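Local coordinates for protein pyridoxamine 5-phosphate-dependent dehydrase (Escherichia coli, PDB 2R0T) that removes the C3'-hydroxyl group of GDP-4-keto-6-deoxy-D-mannose in L-colitose biosynthesis, using pyridoxal phosphate and glutamate, at residues Y6-S11 and E331-V336; S189-T194 and S302-S307. The protein carries 1 engineered substitution. All coordinates share one frame; numbering follows the deposited sequence.

Contact 1: residues Y6-S11 and E331-V336; sequences YPLASS and ECRPIV. With PGU (N-({3-hydroxy-2-methyl-5-[(phosphonooxy)methyl]pyridin-4-yl}methyl)-L-glutamic acid), chain C.
Glu331 and Leu8 bury the most surface here, and Glu331 meets the N-terminal segment with both its backbone and its side chain. Its N-H donates to Tyr6 O at 3.0 Å. CG sits beside its own backbone N (chi1 -43°), and the extended chain runs on over Pro7, bringing OE1 to Leu8 N in a weak hydrogen bond of 3.4 Å. Water 2 backs this up: it donates to Glu331 OE1 at 2.8 Å and accepts weakly from Leu8 N. Water 1 similarly spans the backbones, donating to Glu331 O and, weakly, to Tyr6 O.

Leu8 supplies the apolar half. Both its methyls, CD1 and CD2, lie 3.9 Å from Arg333 CD, so the forked end rests both methyls against one side of the arginine's aliphatic stem. That stem bends at chi3 (-82°) and turns the guanidinium toward the cofactor. There NH2 donates to Val336 O at 2.8 Å, tying the head to its own loop, while NH1 reaches PGU O, an α-carboxylate oxygen, in a weak bond of 3.3 Å. An arginine receiving the amino acid's α-carboxylate recalls aspartate aminotransferase.

Leu8 and Arg333 both rest on Phe370 of strand 368-372, Cys332 leans on helix 318-327, and Phe242 of the second subunit packs against Arg333.

Contact 2: residues S189-T194 and S302-S307; sequences SKHIAT and SWFGFS. Engineered in segment 189-194: Lys190 (natural residue His). With PGU (N-({3-hydroxy-2-methyl-5-[(phosphonooxy)methyl]pyridin-4-yl}methyl)-L-glutamic acid), chain C.
His191 NE2 donates to Ser302 O at 2.8 Å, the shortest sound polar bond between the two segments. The N-H...O angle is 162° and the oxygen lies in the plane of the imidazole, so the ring gives its hydrogen straight off its edge. Seen from the acceptor the fit is less regular, for the nitrogen stands above the carbonyl plane. Ser302 OG also lies close, 3.0 Å from His191 NE2; that hydroxyl has a hydrogen bond with Met166 O, outside the two segments.

Next comes packing of the phenyl ring. With CG anti to its backbone N (chi1 175°), Phe304 sends its ring across to the backbone of 189-190. Its CE1 comes to 4.1 Å from Lys190 CA, which lies at the ring edge; Ser189 O is 3.7 Å from Phe304 CE1. Phe304 CB meets His191 CE1 at 3.8 Å, and the two rings are inclined at 44° to one another. Phe304 thus lies against the backbone of the very residue that holds the cofactor, while its own side chain also packs on Phe370 of strand 368-372. His191 also touches Arg275 of helix 255-286.

Lys190 is engineered; the natural protein has histidine here. Its chain stretches away from the backbone, bends at the last torsion and ends in a covalent bond of 1.5 Å from NZ to PGU C4A. The glutamate nitrogen, PGU N, is attached to the same C4A. Two amines on one carbon make a geminal diamine, the intermediate expected when an incoming amino acid displaces a lysine from pyridoxal phosphate, and here it is trapped in the crystal.

The two contacts reach different parts of the same PGU: contact 1 supplies an arginine for the glutamate carboxylate, contact 2 the engineered lysine bonded to the cofactor carbon. Contact 1 is a surface contact between two loops, with one sound backbone bond, water bridges and weaker side-chain bonds between them, and it borders the second subunit. Contact 2 is buried nearer the centre of the subunit; a ring-to-carbonyl bond and aromatic packing do the work. Along the chain it is nested inside the loop closed by contact 1. Their centres are 10 Å apart, and they touch where Ile335 CD1 packs on Ser307 CB at 3.8 Å. Phe370 of strand 368-372 backs both.

Contact 1: residues Y6-S11 and E331-V336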
ATOM      1  N   TYR A   6      18.974 -26.914  -3.154  1.00 99.79           N
ATOM      2  CA  TYR A   6      17.612 -27.010  -2.647  1.00 32.79           C
ATOM      3  C   TYR A   6      17.219 -25.673  -2.025  1.00 38.22           C
ATOM      4  O   TYR A   6      17.491 -25.416  -0.852  1.00 37.82           O
ATOM      5  CB  TYR A   6      17.652 -28.087  -1.578  1.00 36.58           C
ATOM      6  CG  TYR A   6      16.340 -28.410  -0.924  1.00 35.17           C
ATOM      7  CD1 TYR A   6      16.232 -29.544  -0.129  1.00 39.46           C
ATOM      8  CD2 TYR A   6      15.215 -27.580  -1.071  1.00 99.79           C
ATOM      9  CE1 TYR A   6      15.061 -29.832   0.543  1.00 36.05           C
ATOM     10  CE2 TYR A   6      14.023 -27.863  -0.403  1.00 12.15           C
ATOM     11  CZ  TYR A   6      13.959 -29.001   0.392  1.00 34.02           C
ATOM     12  OH  TYR A   6      12.789 -29.375   1.008  1.00 26.33           O
ATOM     13  N   PRO A   7      16.571 -24.845  -2.833  1.00 36.64           N
ATOM     14  CA  PRO A   7      16.161 -23.500  -2.444  1.00 52.77           C
ATOM     15  C   PRO A   7      14.871 -23.434  -1.684  1.00 29.37           C
ATOM     16  O   PRO A   7      14.104 -24.404  -1.634  1.00 28.73           O
ATOM     17  CB  PRO A   7      15.919 -22.797  -3.769  1.00 29.13           C
ATOM     18  CG  PRO A   7      15.640 -23.899  -4.757  1.00 30.05           C
ATOM     19  CD  PRO A   7      16.193 -25.185  -4.217  1.00 32.63           C
ATOM     20  N   LEU A   8      14.614 -22.266  -1.110  1.00 46.73           N
ATOM     21  CA  LEU A   8      13.384 -22.095  -0.358  1.00 41.88           C
ATOM     22  C   LEU A   8      12.273 -21.730  -1.340  1.00 35.69           C
ATOM     23  O   LEU A   8      11.097 -21.857  -1.026  1.00 98.14           O
ATOM     24  CB  LEU A   8      13.552 -20.986   0.696  1.00 41.28           C
ATOM     25  CG  LEU A   8      14.248 -21.326   2.018  1.00 28.02           C
ATOM     26  CD1 LEU A   8      14.901 -20.084   2.507  1.00 32.63           C
ATOM     27  CD2 LEU A   8      13.341 -21.910   3.076  1.00 51.21           C
ATOM     28  N   ALA A   9      12.682 -21.290  -2.533  1.00 59.39           N
ATOM     29  CA  ALA A   9      11.789 -20.787  -3.584  1.00 45.95           C
ATOM     30  C   ALA A   9      11.976 -21.255  -5.015  1.00 68.60           C
ATOM     31  O   ALA A   9      13.061 -21.109  -5.584  1.00 85.97           O
ATOM     32  CB  ALA A   9      11.887 -19.285  -3.609  1.00 42.47           C
ATOM     33  N   SER A  10      10.882 -21.687  -5.637  1.00 59.38           N
ATOM     34  CA  SER A  10      10.946 -22.044  -7.046  1.00 99.79           C
ATOM     35  C   SER A  10       9.821 -21.287  -7.740  1.00 86.63           C
ATOM     36  O   SER A  10       8.922 -20.783  -7.061  1.00 70.33           O
ATOM     37  CB  SER A  10      10.840 -23.546  -7.261  1.00 37.91           C
ATOM     38  OG  SER A  10       9.498 -23.939  -7.450  1.00 74.16           O
ATOM     39  N   SER A  11       9.909 -21.143  -9.065  1.00 42.05           N
ATOM     40  CA  SER A  11       8.892 -20.419  -9.841  1.00 60.68           C
ATOM     41  C   SER A  11       7.679 -21.277 -10.092  1.00 27.69           C
ATOM     42  O   SER A  11       7.803 -22.481 -10.347  1.00 54.79           O
ATOM     43  CB  SER A  11       9.397 -19.934 -11.203  1.00 37.74           C
ATOM     44  OG  SER A  11       8.587 -18.892 -11.754  1.00 73.36           O
ATOM     45  N   GLU A 331      19.161 -24.307   1.327  1.00 29.09           N
ATOM     46  CA  GLU A 331      18.873 -23.036   1.990  1.00 31.13           C
ATOM     47  C   GLU A 331      17.877 -23.251   3.133  1.00 23.99           C
ATOM     48  O   GLU A 331      17.003 -24.106   3.055  1.00 40.32           O
ATOM     49  CB  GLU A 331      18.245 -22.046   1.019  1.00 19.93           C
ATOM     50  CG  GLU A 331      18.834 -21.952  -0.360  1.00 99.79           C
ATOM     51  CD  GLU A 331      17.951 -21.076  -1.239  1.00 99.79           C
ATOM     52  OE1 GLU A 331      17.298 -20.190  -0.659  1.00 28.05           O
ATOM     53  OE2 GLU A 331      17.881 -21.260  -2.477  1.00 99.79           O
ATOM     54  N   CYS A 332      18.025 -22.482   4.209  1.00 36.53           N
ATOM     55  CA  CYS A 332      17.121 -22.569   5.360  1.00 70.54           C
ATOM     56  C   CYS A 332      17.014 -21.193   5.994  1.00 45.53           C
ATOM     57  O   CYS A 332      17.740 -20.267   5.651  1.00 31.76           O
ATOM     58  CB  CYS A 332      17.651 -23.540   6.413  1.00 43.89           C
ATOM     59  SG  CYS A 332      19.290 -23.049   7.025  1.00 38.20           S
ATOM     60  N   ARG A 333      16.095 -21.050   6.924  1.00 23.39           N
ATOM     61  CA  ARG A 333      15.929 -19.771   7.596  1.00 29.21           C
ATOM     62  C   ARG A 333      15.241 -20.094   8.919  1.00 31.90           C
ATOM     63  O   ARG A 333      14.928 -21.256   9.219  1.00 29.67           O
ATOM     64  CB  ARG A 333      15.035 -18.891   6.749  1.00 17.14           C
ATOM     65  CG  ARG A 333      13.777 -19.687   6.400  1.00 29.77           C
ATOM     66  CD  ARG A 333      12.794 -18.909   5.560  1.00 28.45           C
ATOM     67  NE  ARG A 333      12.008 -18.055   6.460  1.00 40.09           N
ATOM     68  CZ  ARG A 333      11.120 -17.126   6.099  1.00 99.79           C
ATOM     69  NH1 ARG A 333      10.913 -16.853   4.820  1.00 32.65           N
ATOM     70  NH2 ARG A 333      10.458 -16.435   7.021  1.00 50.50           N
ATOM     71  N   PRO A 334      15.036 -19.077   9.737  1.00 16.21           N
ATOM     72  CA  PRO A 334      14.342 -19.313  10.998  1.00 24.11           C
ATOM     73  C   PRO A 334      12.897 -19.704  10.669  1.00 56.66           C
ATOM     74  O   PRO A 334      12.452 -19.579   9.544  1.00 26.46           O
ATOM     75  CB  PRO A 334      14.313 -17.928  11.671  1.00 29.80           C
ATOM     76  CG  PRO A 334      14.727 -16.950  10.665  1.00 17.90           C
ATOM     77  CD  PRO A 334      15.594 -17.716   9.676  1.00 15.11           C
ATOM     78  N   ILE A 335      12.118 -20.124  11.651  1.00 19.30           N
ATOM     79  CA  ILE A 335      10.761 -20.472  11.330  1.00 19.82           C
ATOM     80  C   ILE A 335      10.036 -19.154  11.329  1.00 26.53           C
ATOM     81  O   ILE A 335       9.906 -18.533  12.393  1.00 22.31           O
ATOM     82  CB  ILE A 335      10.153 -21.437  12.390  1.00 26.72           C
ATOM     83  CG1 ILE A 335      10.761 -22.828  12.228  1.00 13.21           C
ATOM     84  CG2 ILE A 335       8.631 -21.525  12.257  1.00 24.53           C
ATOM     85  CD1 ILE A 335      10.619 -23.690  13.439  1.00 28.90           C
ATOM     86  N   VAL A 336       9.494 -18.797  10.157  1.00 29.01           N
ATOM     87  CA  VAL A 336       8.755 -17.544   9.964  1.00 35.55           C
ATOM     88  C   VAL A 336       9.749 -16.489  10.414  1.00 45.65           C
ATOM     89  O   VAL A 336      10.791 -16.383   9.812  1.00 32.26           O
ATOM     90  CB  VAL A 336       7.443 -17.463  10.783  1.00 11.63           C
ATOM     91  CG1 VAL A 336       6.739 -16.241  10.319  1.00 12.54           C
ATOM     92  CG2 VAL A 336       6.625 -18.685  10.451  1.00 19.51           C
TER
HETATM   93  N1  PGU C 500       1.229 -12.531   6.794  1.00 10.58           N
HETATM   94  C2  PGU C 500       1.861 -13.679   6.881  1.00 25.74           C
HETATM   95  C2A PGU C 500       1.461 -14.592   8.011  1.00 16.96           C
HETATM   96  C3  PGU C 500       2.878 -14.019   5.948  1.00 26.32           C
HETATM   97  O3  PGU C 500       3.549 -15.189   6.001  1.00 31.38           O
HETATM   98  C4  PGU C 500       3.252 -13.104   4.946  1.00 21.97           C
HETATM   99  C4A PGU C 500       4.374 -13.427   3.986  1.00 35.90           C
HETATM  100  C5  PGU C 500       2.576 -11.861   4.942  1.00 29.67           C
HETATM  101  C6  PGU C 500       1.556 -11.628   5.855  1.00 30.14           C
HETATM  102  C5A PGU C 500       2.962 -10.776   3.977  1.00 10.45           C
HETATM  103  O4P PGU C 500       2.303 -10.925   2.777  1.00 17.86           O
HETATM  104  P   PGU C 500       3.090 -10.149   1.661  1.00 17.14           P
HETATM  105  O1P PGU C 500       2.279 -10.425   0.313  1.00 26.09           O
HETATM  106  O2P PGU C 500       4.557 -10.712   1.553  1.00 22.03           O
HETATM  107  O3P PGU C 500       3.242  -8.637   2.049  1.00 19.41           O
HETATM  108  N   PGU C 500       5.679 -13.362   4.685  1.00 40.50           N
HETATM  109  CA  PGU C 500       6.833 -13.451   3.732  1.00 47.54           C
HETATM  110  CB  PGU C 500       7.386 -12.029   3.491  1.00 26.74           C
HETATM  111  CG  PGU C 500       7.922 -11.956   2.077  1.00 42.41           C
HETATM  112  CD  PGU C 500       7.889 -10.518   1.591  1.00 71.54           C
HETATM  113  OE1 PGU C 500       8.993  -9.930   1.341  1.00 38.78           O
HETATM  114  OE2 PGU C 500       6.748  -9.903   1.417  1.00 22.23           O
HETATM  115  C   PGU C 500       7.955 -14.317   4.359  1.00 57.63           C
HETATM  116  O   PGU C 500       9.163 -14.190   3.947  1.00 66.40           O
HETATM  117  OXT PGU C 500       7.687 -15.138   5.320  1.00 51.96           O
HETATM  118  O   HOH W   1      15.011 -24.853   1.294  1.00 33.33           O
HETATM  119  O   HOH W   2      15.530 -19.491  -2.683  1.00 48.74           O

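Contact 2: residues S189-T194 and S302-S307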
ATOM      1  N   SER A 189       7.120 -15.904  -3.287  1.00 29.38           N
ATOM      2  CA  SER A 189       7.444 -17.111  -2.499  1.00 40.07           C
ATOM      3  C   SER A 189       6.315 -17.949  -1.929  1.00 52.01           C
ATOM      4  O   SER A 189       6.561 -19.053  -1.384  1.00 43.08           O
ATOM      5  CB  SER A 189       8.347 -16.695  -1.350  1.00 68.93           C
ATOM      6  OG  SER A 189       7.658 -15.814  -0.473  1.00 57.88           O
ATOM      7  N   LYS A 190       5.059 -17.491  -2.081  1.00 37.37           N
ATOM      8  CA  LYS A 190       3.833 -18.145  -1.597  1.00 58.80           C
ATOM      9  C   LYS A 190       3.228 -19.350  -2.431  1.00 41.86           C
ATOM     10  O   LYS A 190       3.947 -19.960  -3.243  1.00 30.15           O
ATOM     11  CB  LYS A 190       2.918 -17.100  -0.892  1.00 46.03           C
ATOM     12  CG  LYS A 190       3.819 -16.311   0.042  1.00 23.00           C
ATOM     13  CD  LYS A 190       3.206 -15.653   1.260  1.00 32.05           C
ATOM     14  CE  LYS A 190       4.124 -14.586   1.861  1.00 37.21           C
ATOM     15  NZ  LYS A 190       4.179 -14.737   3.338  1.00 35.62           N
ATOM     16  N   HIS A 191       2.026 -19.857  -2.138  1.00 22.66           N
ATOM     17  CA  HIS A 191       1.455 -21.025  -2.855  1.00 29.97           C
ATOM     18  C   HIS A 191       1.230 -20.682  -4.327  1.00 74.41           C
ATOM     19  O   HIS A 191       1.284 -21.534  -5.211  1.00 28.04           O
ATOM     20  CB  HIS A 191       0.218 -21.626  -2.139  1.00 35.37           C
ATOM     21  CG  HIS A 191       0.534 -22.369  -0.876  1.00 37.90           C
ATOM     22  ND1 HIS A 191       0.728 -21.748   0.340  1.00 30.28           N
ATOM     23  CD2 HIS A 191       0.675 -23.695  -0.637  1.00 32.42           C
ATOM     24  CE1 HIS A 191       0.943 -22.658   1.277  1.00 26.97           C
ATOM     25  NE2 HIS A 191       0.935 -23.843   0.706  1.00 32.82           N
ATOM     26  N   ILE A 192       1.077 -19.399  -4.606  1.00 22.38           N
ATOM     27  CA  ILE A 192       0.955 -18.994  -6.002  1.00 18.44           C
ATOM     28  C   ILE A 192       1.579 -17.611  -5.985  1.00 36.98           C
ATOM     29  O   ILE A 192       1.831 -17.034  -4.911  1.00 26.42           O
ATOM     30  CB  ILE A 192      -0.502 -18.856  -6.520  1.00 26.21           C
ATOM     31  CG1 ILE A 192      -1.336 -17.870  -5.685  1.00 26.75           C
ATOM     32  CG2 ILE A 192      -1.191 -20.206  -6.704  1.00 23.32           C
ATOM     33  CD1 ILE A 192      -2.625 -17.404  -6.416  1.00 24.92           C
ATOM     34  N   ALA A 193       1.808 -17.059  -7.169  1.00 31.65           N
ATOM     35  CA  ALA A 193       2.437 -15.733  -7.247  1.00 42.42           C
ATOM     36  C   ALA A 193       1.972 -14.885  -8.417  1.00 55.92           C
ATOM     37  O   ALA A 193       1.943 -15.331  -9.568  1.00 22.20           O
ATOM     38  CB  ALA A 193       3.958 -15.865  -7.270  1.00 66.51           C
ATOM     39  N   THR A 194       1.674 -13.631  -8.114  1.00 28.60           N
ATOM     40  CA  THR A 194       1.204 -12.674  -9.116  1.00 30.15           C
ATOM     41  C   THR A 194       2.202 -11.518  -9.054  1.00 26.55           C
ATOM     42  O   THR A 194       1.837 -10.367  -9.345  1.00 31.07           O
ATOM     43  CB  THR A 194      -0.257 -12.206  -8.742  1.00 24.93           C
ATOM     44  OG1 THR A 194      -0.216 -11.752  -7.395  1.00 22.28           O
ATOM     45  CG2 THR A 194      -1.211 -13.423  -8.646  1.00 21.68           C
ATOM     46  N   SER A 302      -1.516 -27.189   4.013  1.00 24.64           N
ATOM     47  CA  SER A 302      -1.038 -26.993   2.639  1.00 21.05           C
ATOM     48  C   SER A 302       0.495 -26.939   2.581  1.00 38.34           C
ATOM     49  O   SER A 302       1.092 -26.529   1.600  1.00 24.09           O
ATOM     50  CB  SER A 302      -1.700 -25.800   1.929  1.00 14.09           C
ATOM     51  OG  SER A 302      -1.338 -24.585   2.540  1.00 18.83           O
ATOM     52  N   TRP A 303       1.131 -27.398   3.649  1.00 26.89           N
ATOM     53  CA  TRP A 303       2.578 -27.544   3.682  1.00 26.29           C
ATOM     54  C   TRP A 303       3.415 -26.503   2.947  1.00 25.63           C
ATOM     55  O   TRP A 303       4.226 -26.802   2.067  1.00 28.32           O
ATOM     56  CB  TRP A 303       2.974 -28.975   3.299  1.00 20.48           C
ATOM     57  CG  TRP A 303       2.418 -29.964   4.261  1.00 21.22           C
ATOM     58  CD1 TRP A 303       1.231 -30.627   4.151  1.00 19.05           C
ATOM     59  CD2 TRP A 303       2.975 -30.338   5.525  1.00 19.68           C
ATOM     60  NE1 TRP A 303       0.999 -31.385   5.280  1.00 18.38           N
ATOM     61  CE2 TRP A 303       2.080 -31.252   6.122  1.00 24.96           C
ATOM     62  CE3 TRP A 303       4.163 -30.028   6.192  1.00 25.02           C
ATOM     63  CZ2 TRP A 303       2.343 -31.853   7.361  1.00 32.22           C
ATOM     64  CZ3 TRP A 303       4.422 -30.642   7.414  1.00 25.12           C
ATOM     65  CH2 TRP A 303       3.491 -31.493   8.019  1.00 17.75           C
ATOM     66  N   PHE A 304       3.347 -25.285   3.459  1.00 21.82           N
ATOM     67  CA  PHE A 304       4.156 -24.228   2.883  1.00 27.48           C
ATOM     68  C   PHE A 304       5.657 -24.576   2.906  1.00 19.54           C
ATOM     69  O   PHE A 304       6.395 -24.326   1.960  1.00 17.28           O
ATOM     70  CB  PHE A 304       3.822 -22.991   3.685  1.00 20.25           C
ATOM     71  CG  PHE A 304       4.625 -21.798   3.342  1.00 27.88           C
ATOM     72  CD1 PHE A 304       4.326 -21.043   2.208  1.00 31.16           C
ATOM     73  CD2 PHE A 304       5.596 -21.347   4.222  1.00 28.46           C
ATOM     74  CE1 PHE A 304       5.039 -19.893   1.915  1.00 99.79           C
ATOM     75  CE2 PHE A 304       6.345 -20.197   3.934  1.00 35.01           C
ATOM     76  CZ  PHE A 304       6.035 -19.451   2.781  1.00 28.27           C
ATOM     77  N   GLY A 305       6.114 -25.154   4.006  1.00 23.24           N
ATOM     78  CA  GLY A 305       7.516 -25.509   4.153  1.00 14.88           C
ATOM     79  C   GLY A 305       7.682 -26.527   5.262  1.00 29.76           C
ATOM     80  O   GLY A 305       6.719 -26.924   5.921  1.00 22.34           O
ATOM     81  N   PHE A 306       8.921 -26.882   5.556  1.00 16.86           N
ATOM     82  CA  PHE A 306       9.150 -27.887   6.587  1.00 13.42           C
ATOM     83  C   PHE A 306       9.957 -27.302   7.711  1.00 29.06           C
ATOM     84  O   PHE A 306      11.090 -26.897   7.497  1.00 26.36           O
ATOM     85  CB  PHE A 306       9.923 -29.049   5.983  1.00 20.14           C
ATOM     86  CG  PHE A 306       9.160 -29.740   4.907  1.00 36.15           C
ATOM     87  CD1 PHE A 306       9.731 -29.991   3.672  1.00 31.49           C
ATOM     88  CD2 PHE A 306       7.820 -30.027   5.093  1.00 31.43           C
ATOM     89  CE1 PHE A 306       9.012 -30.664   2.685  1.00 26.39           C
ATOM     90  CE2 PHE A 306       7.084 -30.651   4.102  1.00 80.41           C
ATOM     91  CZ  PHE A 306       7.677 -30.971   2.901  1.00 20.56           C
ATOM     92  N   SER A 307       9.357 -27.265   8.901  1.00 22.78           N
ATOM     93  CA  SER A 307      10.045 -26.780  10.107  1.00 20.75           C
ATOM     94  C   SER A 307      10.704 -27.912  10.886  1.00 41.30           C
ATOM     95  O   SER A 307      10.281 -29.056  10.813  1.00 23.81           O
ATOM     96  CB  SER A 307       9.006 -26.214  11.067  1.00 19.26           C
ATOM     97  OG  SER A 307       8.081 -27.253  11.380  1.00 29.67           O
TER
HETATM   98  N1  PGU C 500       1.229 -12.531   6.794  1.00 10.58           N
HETATM   99  C2  PGU C 500       1.861 -13.679   6.881  1.00 25.74           C
HETATM  100  C2A PGU C 500       1.461 -14.592   8.011  1.00 16.96           C
HETATM  101  C3  PGU C 500       2.878 -14.019   5.948  1.00 26.32           C
HETATM  102  O3  PGU C 500       3.549 -15.189   6.001  1.00 31.38           O
HETATM  103  C4  PGU C 500       3.252 -13.104   4.946  1.00 21.97           C
HETATM  104  C4A PGU C 500       4.374 -13.427   3.986  1.00 35.90           C
HETATM  105  C5  PGU C 500       2.576 -11.861   4.942  1.00 29.67           C
HETATM  106  C6  PGU C 500       1.556 -11.628   5.855  1.00 30.14           C
HETATM  107  C5A PGU C 500       2.962 -10.776   3.977  1.00 10.45           C
HETATM  108  O4P PGU C 500       2.303 -10.925   2.777  1.00 17.86           O
HETATM  109  P   PGU C 500       3.090 -10.149   1.661  1.00 17.14           P
HETATM  110  O1P PGU C 500       2.279 -10.425   0.313  1.00 26.09           O
HETATM  111  O2P PGU C 500       4.557 -10.712   1.553  1.00 22.03           O
HETATM  112  O3P PGU C 500       3.242  -8.637   2.049  1.00 19.41           O
HETATM  113  N   PGU C 500       5.679 -13.362   4.685  1.00 40.50           N
HETATM  114  CA  PGU C 500       6.833 -13.451   3.732  1.00 47.54           C
HETATM  115  CB  PGU C 500       7.386 -12.029   3.491  1.00 26.74           C
HETATM  116  CG  PGU C 500       7.922 -11.956   2.077  1.00 42.41           C
HETATM  117  CD  PGU C 500       7.889 -10.518   1.591  1.00 71.54           C
HETATM  118  OE1 PGU C 500       8.993  -9.930   1.341  1.00 38.78           O
HETATM  119  OE2 PGU C 500       6.748  -9.903   1.417  1.00 22.23           O
HETATM  120  C   PGU C 500       7.955 -14.317   4.359  1.00 57.63           C
HETATM  121  O   PGU C 500       9.163 -14.190   3.947  1.00 66.40           O
HETATM  122  OXT PGU C 500       7.687 -15.138   5.320  1.00 51.96           O